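Local coordinates for protein NADH-rubredoxin oxidoreductase (Clostridium acetobutylicum, PDB 3KLJ) that uses its FAD cofactor to pass electrons from NADH to rubredoxin, a step in the dioxygen-scavenging chains of this obligate anaerobe, at residues 41-52 and 129-137. Numbering follows the deposited sequence.
With FAD (flavin-adenine dinucleotide), chain B.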
ATOM      1  N   GLU A  41       4.888   2.844 -16.866  1.00 23.57           N
ATOM      2  CA  GLU A  41       6.062   1.965 -16.772  1.00 23.36           C
ATOM      3  C   GLU A  41       6.265   1.167 -18.064  1.00 23.47           C
ATOM      4  O   GLU A  41       5.353   1.066 -18.890  1.00 23.68           O
ATOM      5  CB  GLU A  41       5.935   0.998 -15.583  1.00 23.17           C
ATOM      6  CG  GLU A  41       5.581   1.656 -14.242  1.00 22.46           C
ATOM      7  CD  GLU A  41       5.703   0.694 -13.057  1.00 22.87           C
ATOM      8  OE1 GLU A  41       6.678  -0.076 -12.999  1.00 22.91           O
ATOM      9  OE2 GLU A  41       4.828   0.720 -12.169  1.00 25.68           O
ATOM     10  N   LYS A  42       7.456   0.596 -18.231  1.00 23.11           N
ATOM     11  CA  LYS A  42       7.757  -0.187 -19.432  1.00 23.13           C
ATOM     12  C   LYS A  42       7.453  -1.680 -19.259  1.00 22.80           C
ATOM     13  O   LYS A  42       7.803  -2.498 -20.116  1.00 23.06           O
ATOM     14  CB  LYS A  42       9.198   0.052 -19.914  1.00 23.10           C
ATOM     15  CG  LYS A  42      10.276  -0.093 -18.855  1.00 24.47           C
ATOM     16  CD  LYS A  42      11.649   0.291 -19.417  1.00 25.95           C
ATOM     17  CE  LYS A  42      12.650   0.590 -18.300  1.00 26.50           C
ATOM     18  NZ  LYS A  42      12.369   1.905 -17.651  1.00 26.16           N
ATOM     19  N   TYR A  43       6.782  -2.010 -18.157  1.00 21.86           N
ATOM     20  CA  TYR A  43       6.447  -3.392 -17.807  1.00 21.39           C
ATOM     21  C   TYR A  43       4.940  -3.590 -17.724  1.00 21.03           C
ATOM     22  O   TYR A  43       4.196  -2.665 -17.380  1.00 21.63           O
ATOM     23  CB  TYR A  43       7.111  -3.796 -16.468  1.00 20.52           C
ATOM     24  CG  TYR A  43       8.566  -3.370 -16.378  1.00 19.70           C
ATOM     25  CD1 TYR A  43       9.546  -4.004 -17.147  1.00 17.35           C
ATOM     26  CD2 TYR A  43       8.955  -2.308 -15.557  1.00 18.44           C
ATOM     27  CE1 TYR A  43      10.879  -3.605 -17.087  1.00 17.30           C
ATOM     28  CE2 TYR A  43      10.289  -1.905 -15.486  1.00 16.87           C
ATOM     29  CZ  TYR A  43      11.243  -2.558 -16.257  1.00 16.85           C
ATOM     30  OH  TYR A  43      12.564  -2.174 -16.199  1.00 15.60           O
ATOM     31  N   LEU A  44       4.497  -4.798 -18.056  1.00 20.71           N
ATOM     32  CA  LEU A  44       3.112  -5.221 -17.833  1.00 20.13           C
ATOM     33  C   LEU A  44       2.768  -5.207 -16.333  1.00 19.67           C
ATOM     34  O   LEU A  44       3.674  -5.122 -15.498  1.00 19.67           O
ATOM     35  CB  LEU A  44       2.910  -6.621 -18.421  1.00 20.14           C
ATOM     36  CG  LEU A  44       2.427  -6.786 -19.878  1.00 21.05           C
ATOM     37  CD1 LEU A  44       2.260  -5.488 -20.678  1.00 19.24           C
ATOM     38  CD2 LEU A  44       3.245  -7.813 -20.642  1.00 18.36           C
ATOM     39  N   PRO A  45       1.462  -5.261 -15.989  1.00 18.82           N
ATOM     40  CA  PRO A  45       1.067  -5.339 -14.587  1.00 18.55           C
ATOM     41  C   PRO A  45       1.820  -6.410 -13.805  1.00 17.63           C
ATOM     42  O   PRO A  45       1.893  -7.564 -14.229  1.00 16.66           O
ATOM     43  CB  PRO A  45      -0.416  -5.688 -14.672  1.00 18.16           C
ATOM     44  CG  PRO A  45      -0.872  -4.940 -15.880  1.00 18.99           C
ATOM     45  CD  PRO A  45       0.304  -4.951 -16.851  1.00 18.70           C
ATOM     46  N   TYR A  46       2.359  -6.016 -12.658  1.00 17.34           N
ATOM     47  CA  TYR A  46       3.083  -6.951 -11.806  1.00 17.44           C
ATOM     48  C   TYR A  46       2.642  -6.868 -10.353  1.00 17.40           C
ATOM     49  O   TYR A  46       2.059  -5.858  -9.924  1.00 17.60           O
ATOM     50  CB  TYR A  46       4.591  -6.754 -11.946  1.00 17.40           C
ATOM     51  CG  TYR A  46       5.108  -5.349 -11.688  1.00 18.57           C
ATOM     52  CD1 TYR A  46       5.274  -4.438 -12.740  1.00 19.57           C
ATOM     53  CD2 TYR A  46       5.469  -4.943 -10.401  1.00 18.78           C
ATOM     54  CE1 TYR A  46       5.783  -3.152 -12.513  1.00 19.79           C
ATOM     55  CE2 TYR A  46       5.972  -3.668 -10.160  1.00 19.89           C
ATOM     56  CZ  TYR A  46       6.131  -2.776 -11.222  1.00 20.50           C
ATOM     57  OH  TYR A  46       6.636  -1.516 -10.974  1.00 19.89           O
ATOM     58  N   TYR A  47       2.902  -7.945  -9.613  1.00 17.29           N
ATOM     59  CA  TYR A  47       2.504  -8.048  -8.211  1.00 16.83           C
ATOM     60  C   TYR A  47       3.461  -7.207  -7.373  1.00 16.26           C
ATOM     61  O   TYR A  47       4.437  -7.721  -6.794  1.00 15.43           O
ATOM     62  CB  TYR A  47       2.509  -9.509  -7.746  1.00 17.21           C
ATOM     63  CG  TYR A  47       1.615  -9.752  -6.550  1.00 17.81           C
ATOM     64  CD1 TYR A  47       2.110  -9.640  -5.254  1.00 17.43           C
ATOM     65  CD2 TYR A  47       0.268 -10.080  -6.718  1.00 17.79           C
ATOM     66  CE1 TYR A  47       1.285  -9.851  -4.143  1.00 18.99           C
ATOM     67  CE2 TYR A  47      -0.560 -10.300  -5.621  1.00 18.53           C
ATOM     68  CZ  TYR A  47      -0.040 -10.187  -4.337  1.00 17.48           C
ATOM     69  OH  TYR A  47      -0.845 -10.383  -3.252  1.00 18.65           O
ATOM     70  N   ARG A  48       3.170  -5.910  -7.336  1.00 14.62           N
ATOM     71  CA  ARG A  48       4.026  -4.908  -6.692  1.00 14.29           C
ATOM     72  C   ARG A  48       4.535  -5.261  -5.265  1.00 13.71           C
ATOM     73  O   ARG A  48       5.696  -4.978  -4.968  1.00 13.08           O
ATOM     74  CB  ARG A  48       3.338  -3.528  -6.710  1.00 13.85           C
ATOM     75  CG  ARG A  48       4.253  -2.323  -6.389  1.00 14.46           C
ATOM     76  CD  ARG A  48       3.485  -0.974  -6.525  1.00 12.91           C
ATOM     77  NE  ARG A  48       2.923  -0.811  -7.872  1.00 11.78           N
ATOM     78  CZ  ARG A  48       3.640  -0.559  -8.969  1.00 12.30           C
ATOM     79  NH1 ARG A  48       3.038  -0.450 -10.146  1.00 12.12           N
ATOM     80  NH2 ARG A  48       4.958  -0.409  -8.899  1.00 12.52           N
ATOM     81  N   PRO A  49       3.679  -5.856  -4.385  1.00 13.60           N
ATOM     82  CA  PRO A  49       4.188  -6.205  -3.047  1.00 13.91           C
ATOM     83  C   PRO A  49       5.374  -7.167  -3.012  1.00 14.85           C
ATOM     84  O   PRO A  49       5.992  -7.311  -1.956  1.00 14.79           O
ATOM     85  CB  PRO A  49       2.964  -6.836  -2.350  1.00 14.02           C
ATOM     86  CG  PRO A  49       1.782  -6.144  -3.006  1.00 13.64           C
ATOM     87  CD  PRO A  49       2.214  -6.044  -4.467  1.00 13.16           C
ATOM     88  N   ARG A  50       5.712  -7.794  -4.138  1.00 15.04           N
ATOM     89  CA  ARG A  50       6.832  -8.734  -4.145  1.00 16.30           C
ATOM     90  C   ARG A  50       8.148  -8.073  -4.567  1.00 16.38           C
ATOM     91  O   ARG A  50       9.134  -8.762  -4.767  1.00 16.21           O
ATOM     92  CB  ARG A  50       6.543  -9.970  -5.008  1.00 16.12           C
ATOM     93  CG  ARG A  50       5.177 -10.547  -4.789  1.00 18.31           C
ATOM     94  CD  ARG A  50       5.169 -12.036  -4.670  1.00 19.86           C
ATOM     95  NE  ARG A  50       5.321 -12.716  -5.940  1.00 22.42           N
ATOM     96  CZ  ARG A  50       6.356 -13.487  -6.274  1.00 20.56           C
ATOM     97  NH1 ARG A  50       7.361 -13.680  -5.436  1.00 21.68           N
ATOM     98  NH2 ARG A  50       6.383 -14.061  -7.459  1.00 18.84           N
ATOM     99  N   LEU A  51       8.153  -6.743  -4.676  1.00 16.95           N
ATOM    100  CA  LEU A  51       9.367  -6.001  -5.035  1.00 17.46           C
ATOM    101  C   LEU A  51      10.531  -6.297  -4.075  1.00 18.42           C
ATOM    102  O   LEU A  51      11.693  -6.314  -4.488  1.00 18.47           O
ATOM    103  CB  LEU A  51       9.087  -4.491  -5.145  1.00 17.09           C
ATOM    104  CG  LEU A  51       8.385  -4.037  -6.437  1.00 16.27           C
ATOM    105  CD1 LEU A  51       8.019  -2.565  -6.375  1.00 15.38           C
ATOM    106  CD2 LEU A  51       9.228  -4.322  -7.685  1.00 13.75           C
ATOM    107  N   ASN A  52      10.213  -6.561  -2.809  1.00 19.04           N
ATOM    108  CA  ASN A  52      11.230  -6.933  -1.833  0.50 19.60           C
ATOM    109  C   ASN A  52      11.973  -8.214  -2.224  1.00 19.63           C
ATOM    110  O   ASN A  52      13.130  -8.390  -1.867  1.00 20.05           O
ATOM    111  CB  ASN A  52      10.624  -7.040  -0.430  0.50 19.86           C
ATOM    112  CG  ASN A  52      10.439  -5.679   0.225  0.50 20.42           C
ATOM    113  OD1 ASN A  52      11.331  -4.833   0.171  0.50 21.75           O
ATOM    114  ND2 ASN A  52       9.281  -5.462   0.841  0.50 20.95           N
ATOM    115  N   SER A 129      13.563   5.749  -3.145  1.00 16.66           N
ATOM    116  CA  SER A 129      12.420   5.085  -2.531  1.00 16.68           C
ATOM    117  C   SER A 129      12.018   3.883  -3.348  1.00 16.45           C
ATOM    118  O   SER A 129      12.368   3.768  -4.518  1.00 16.49           O
ATOM    119  CB  SER A 129      11.233   6.026  -2.310  1.00 16.36           C
ATOM    120  OG  SER A 129      11.186   7.056  -3.256  1.00 15.28           O
ATOM    121  N   LEU A 130      11.300   2.977  -2.705  1.00 16.06           N
ATOM    122  CA  LEU A 130      10.878   1.763  -3.347  1.00 15.94           C
ATOM    123  C   LEU A 130       9.389   1.856  -3.651  1.00 15.94           C
ATOM    124  O   LEU A 130       8.548   1.732  -2.752  1.00 16.32           O
ATOM    125  CB  LEU A 130      11.184   0.558  -2.449  1.00 15.88           C
ATOM    126  CG  LEU A 130      10.764  -0.827  -2.939  1.00 15.93           C
ATOM    127  CD1 LEU A 130      11.424  -1.135  -4.284  1.00 14.56           C
ATOM    128  CD2 LEU A 130      11.104  -1.892  -1.896  1.00 15.31           C
ATOM    129  N   TYR A 131       9.080   2.099  -4.917  1.00 15.65           N
ATOM    130  CA  TYR A 131       7.714   2.006  -5.402  1.00 15.42           C
ATOM    131  C   TYR A 131       7.639   1.062  -6.600  1.00 15.40           C
ATOM    132  O   TYR A 131       6.782   0.176  -6.638  1.00 15.29           O
ATOM    133  CB  TYR A 131       7.116   3.376  -5.764  1.00 15.24           C
ATOM    134  CG  TYR A 131       5.611   3.272  -5.874  1.00 14.74           C
ATOM    135  CD1 TYR A 131       4.816   3.319  -4.730  1.00 14.16           C
ATOM    136  CD2 TYR A 131       4.986   3.056  -7.106  1.00 14.22           C
ATOM    137  CE1 TYR A 131       3.440   3.175  -4.802  1.00 14.02           C
ATOM    138  CE2 TYR A 131       3.609   2.911  -7.191  1.00 13.31           C
ATOM    139  CZ  TYR A 131       2.843   2.969  -6.024  1.00 14.35           C
ATOM    140  OH  TYR A 131       1.473   2.844  -6.071  1.00 15.35           O
ATOM    141  N   SER A 132       8.554   1.250  -7.551  1.00 15.14           N
ATOM    142  CA  SER A 132       8.508   0.574  -8.849  1.00 15.26           C
ATOM    143  C   SER A 132       9.586  -0.487  -9.010  1.00 14.81           C
ATOM    144  O   SER A 132      10.537  -0.542  -8.230  1.00 14.84           O
ATOM    145  CB  SER A 132       8.674   1.598  -9.957  1.00 14.92           C
ATOM    146  OG  SER A 132       9.992   2.106  -9.935  1.00 16.51           O
ATOM    147  N   TYR A 133       9.445  -1.321 -10.037  1.00 14.82           N
ATOM    148  CA  TYR A 133      10.483  -2.311 -10.347  1.00 14.82           C
ATOM    149  C   TYR A 133      11.827  -1.638 -10.632  1.00 15.11           C
ATOM    150  O   TYR A 133      12.865  -2.118 -10.187  1.00 14.98           O
ATOM    151  CB  TYR A 133      10.063  -3.206 -11.510  1.00 14.84           C
ATOM    152  CG  TYR A 133      11.126  -4.210 -11.913  1.00 14.31           C
ATOM    153  CD1 TYR A 133      11.375  -5.344 -11.133  1.00 13.49           C
ATOM    154  CD2 TYR A 133      11.896  -4.019 -13.067  1.00 14.49           C
ATOM    155  CE1 TYR A 133      12.361  -6.268 -11.495  1.00 13.77           C
ATOM    156  CE2 TYR A 133      12.889  -4.944 -13.437  1.00 12.96           C
ATOM    157  CZ  TYR A 133      13.109  -6.059 -12.646  1.00 13.79           C
ATOM    158  OH  TYR A 133      14.074  -6.980 -12.999  1.00 15.20           O
ATOM    159  N   ASP A 134      11.802  -0.525 -11.369  1.00 15.31           N
ATOM    160  CA  ASP A 134      13.028   0.239 -11.639  1.00 15.61           C
ATOM    161  C   ASP A 134      13.654   0.795 -10.354  1.00 15.62           C
ATOM    162  O   ASP A 134      14.876   0.848 -10.236  1.00 16.07           O
ATOM    163  CB  ASP A 134      12.772   1.352 -12.661  1.00 15.48           C
ATOM    164  CG  ASP A 134      12.679   0.830 -14.096  1.00 16.27           C
ATOM    165  OD1 ASP A 134      13.070  -0.326 -14.364  1.00 16.81           O
ATOM    166  OD2 ASP A 134      12.203   1.579 -14.970  1.00 18.13           O
ATOM    167  N   ASP A 135      12.812   1.197  -9.400  1.00 15.64           N
ATOM    168  CA  ASP A 135      13.253   1.626  -8.072  1.00 15.78           C
ATOM    169  C   ASP A 135      14.060   0.527  -7.385  1.00 15.96           C
ATOM    170  O   ASP A 135      15.176   0.769  -6.919  1.00 15.78           O
ATOM    171  CB  ASP A 135      12.052   1.983  -7.181  1.00 15.85           C
ATOM    172  CG  ASP A 135      11.462   3.360  -7.487  1.00 15.89           C
ATOM    173  OD1 ASP A 135      10.286   3.580  -7.130  1.00 15.16           O
ATOM    174  OD2 ASP A 135      12.162   4.219  -8.053  1.00 15.31           O
ATOM    175  N   ALA A 136      13.483  -0.677  -7.333  1.00 15.84           N
ATOM    176  CA  ALA A 136      14.144  -1.839  -6.750  1.00 16.39           C
ATOM    177  C   ALA A 136      15.545  -2.027  -7.331  1.00 16.74           C
ATOM    178  O   ALA A 136      16.500  -2.175  -6.580  1.00 16.86           O
ATOM    179  CB  ALA A 136      13.306  -3.096  -6.937  1.00 15.78           C
ATOM    180  N   LEU A 137      15.657  -1.997  -8.659  1.00 17.36           N
ATOM    181  CA  LEU A 137      16.949  -2.152  -9.339  1.00 17.96           C
ATOM    182  C   LEU A 137      17.953  -1.078  -8.927  1.00 17.99           C
ATOM    183  O   LEU A 137      19.107  -1.388  -8.640  1.00 18.43           O
ATOM    184  CB  LEU A 137      16.773  -2.142 -10.865  1.00 18.18           C
ATOM    185  CG  LEU A 137      16.114  -3.333 -11.569  1.00 18.84           C
ATOM    186  CD1 LEU A 137      16.255  -3.172 -13.077  1.00 18.57           C
ATOM    187  CD2 LEU A 137      16.724  -4.661 -11.126  1.00 20.06           C
TER
HETATM  188  PA  FAD B 401      -0.268   0.649  -8.707  1.00 18.30           P
HETATM  189  O1A FAD B 401       0.560   1.803  -8.209  1.00 18.60           O
HETATM  190  O2A FAD B 401       0.288  -0.692  -8.294  1.00 19.35           O
HETATM  191  O5B FAD B 401      -0.390   0.726 -10.297  1.00 21.06           O
HETATM  192  C5B FAD B 401      -0.744   1.936 -10.942  1.00 20.91           C
HETATM  193  C4B FAD B 401      -0.005   2.032 -12.277  1.00 21.12           C
HETATM  194  O4B FAD B 401      -0.449   3.186 -12.988  1.00 19.85           O
HETATM  195  C3B FAD B 401       1.498   2.199 -12.067  1.00 21.12           C
HETATM  196  O3B FAD B 401       2.186   1.242 -12.855  1.00 23.72           O
HETATM  197  C2B FAD B 401       1.807   3.613 -12.520  1.00 21.25           C
HETATM  198  O2B FAD B 401       3.055   3.713 -13.170  1.00 23.46           O
HETATM  199  C1B FAD B 401       0.669   3.899 -13.490  1.00 20.89           C
HETATM  200  N9A FAD B 401       0.363   5.333 -13.639  1.00 21.12           N
HETATM  201  C8A FAD B 401       0.430   6.307 -12.678  1.00 21.82           C
HETATM  202  N7A FAD B 401       0.063   7.486 -13.233  1.00 21.27           N
HETATM  203  C5A FAD B 401      -0.244   7.281 -14.530  1.00 21.30           C
HETATM  204  C6A FAD B 401      -0.665   8.143 -15.545  1.00 21.45           C
HETATM  205  N6A FAD B 401      -0.570   9.463 -15.383  1.00 20.16           N
HETATM  206  N1A FAD B 401      -0.897   7.624 -16.807  1.00 20.91           N
HETATM  207  C2A FAD B 401      -0.715   6.278 -17.063  1.00 20.44           C
HETATM  208  N3A FAD B 401      -0.286   5.435 -16.055  1.00 21.51           N
HETATM  209  C4A FAD B 401      -0.058   5.930 -14.803  1.00 21.55           C
HETATM  210  N1  FAD B 401      -0.148  -4.024  -0.263  1.00 20.18           N
HETATM  211  C2  FAD B 401      -0.644  -5.000   0.575  1.00 21.45           C
HETATM  212  O2  FAD B 401      -1.850  -5.153   0.670  1.00 21.38           O
HETATM  213  N3  FAD B 401       0.205  -5.824   1.284  1.00 20.29           N
HETATM  214  C4  FAD B 401       1.566  -5.665   1.172  1.00 21.27           C
HETATM  215  O4  FAD B 401       2.297  -6.408   1.831  1.00 20.99           O
HETATM  216  C4X FAD B 401       2.087  -4.667   0.335  1.00 20.65           C
HETATM  217  N5  FAD B 401       3.456  -4.491   0.197  1.00 19.24           N
HETATM  218  C5X FAD B 401       3.960  -3.509  -0.634  1.00 18.91           C
HETATM  219  C6  FAD B 401       5.344  -3.334  -0.764  1.00 18.36           C
HETATM  220  C7  FAD B 401       5.841  -2.340  -1.622  1.00 17.62           C
HETATM  221  C7M FAD B 401       7.322  -2.147  -1.764  1.00 17.50           C
HETATM  222  C8  FAD B 401       4.961  -1.522  -2.331  1.00 17.67           C
HETATM  223  C8M FAD B 401       5.467  -0.441  -3.254  1.00 16.29           C
HETATM  224  C9  FAD B 401       3.589  -1.698  -2.192  1.00 17.60           C
HETATM  225  C9A FAD B 401       3.084  -2.693  -1.349  1.00 19.92           C
HETATM  226  N10 FAD B 401       1.707  -2.869  -1.221  1.00 19.59           N
HETATM  227  C10 FAD B 401       1.213  -3.851  -0.385  1.00 20.39           C
HETATM  228  C1' FAD B 401       0.765  -1.981  -1.966  1.00 19.11           C
HETATM  229  C2' FAD B 401       0.240  -2.617  -3.235  1.00 19.92           C
HETATM  230  O2' FAD B 401       1.323  -2.798  -4.124  1.00 21.00           O
HETATM  231  C3' FAD B 401      -0.780  -1.663  -3.824  1.00 19.07           C
HETATM  232  O3' FAD B 401      -1.904  -1.583  -2.966  1.00 21.52           O
HETATM  233  C4' FAD B 401      -1.261  -2.077  -5.204  1.00 19.39           C
HETATM  234  O4' FAD B 401      -0.162  -2.210  -6.096  1.00 18.88           O
HETATM  235  C5' FAD B 401      -2.184  -0.988  -5.736  1.00 18.13           C
HETATM  236  O5' FAD B 401      -2.460  -1.294  -7.079  1.00 18.38           O
HETATM  237  P   FAD B 401      -2.961  -0.149  -8.060  1.00 17.46           P
HETATM  238  O1P FAD B 401      -3.238  -0.763  -9.422  1.00 18.90           O
HETATM  239  O2P FAD B 401      -4.128   0.605  -7.471  1.00 18.74           O
HETATM  240  O3P FAD B 401      -1.749   0.914  -8.135  1.00 17.98           O
HETATM  241  O   HOH W   1       9.258   0.579 -13.029  1.00 15.23           O
HETATM  242  O   HOH W   2       9.451   1.622 -15.921  1.00 18.71           O
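Arg48 and Tyr131 meet at one phosphate (PA) of the FAD pyrophosphate, where the FAD-binding and NADH-binding domains of this glutathione reductase-type fold come together. The loop after strand 35-38 here packs on the N-terminal turn of helix 133-146, which begins with a capping box between Ser132 and Asp135. Followed outward, Arg48 changes partners at nearly every atom. Arg48 CB lies 3.4 Å from the ribityl O2' of FAD, and CG passes between that hydroxyl and the carbonyl oxygen of Tyr131. Arg48 CD sits over the Tyr131 ring in a CH-pi contact, 4.2 Å from the centroid. A bend at chi3 (-58°) then turns the head toward the phosphate, where Arg48 NE gives O2A of FAD a nearly straight bond (2.7 Å, 167°). NH1 forms a salt bridge with Glu41 OE2, lying close to the guanidinium plane. Arg48 NH2 is divided between Tyr46 OH, tilted from that plane, and Tyr131 O, which it meets from above the carbonyl plane at 3.0 Å. The guanidinium runs nearly parallel to the Tyr131 ring, 15° between the planes, with the ring's rim at CE2 over its face, while Tyr131 OH donates to O1A of the same phosphate. Both residues bind FAD, and Arg48, also paired with Glu41, probably offsets part of the phosphate charge.

Tyr46 OH links the loop to the helix start: it receives Tyr133 N-H and makes a very short bond to Glu41 OE1. Leu51 packs nearby, its CD2 against Tyr133 and Ala136 and its CB facing Leu130 CD1. At the outer end the Tyr133 edge, through CD2, meets the face of Tyr43 in a T-shaped pair. The Asp134 carboxylate spans two donors, both on syn sides: OD1 accepts from Tyr43 OH at 2.7 Å, and OD2 forms a salt bridge with Lys42 NZ.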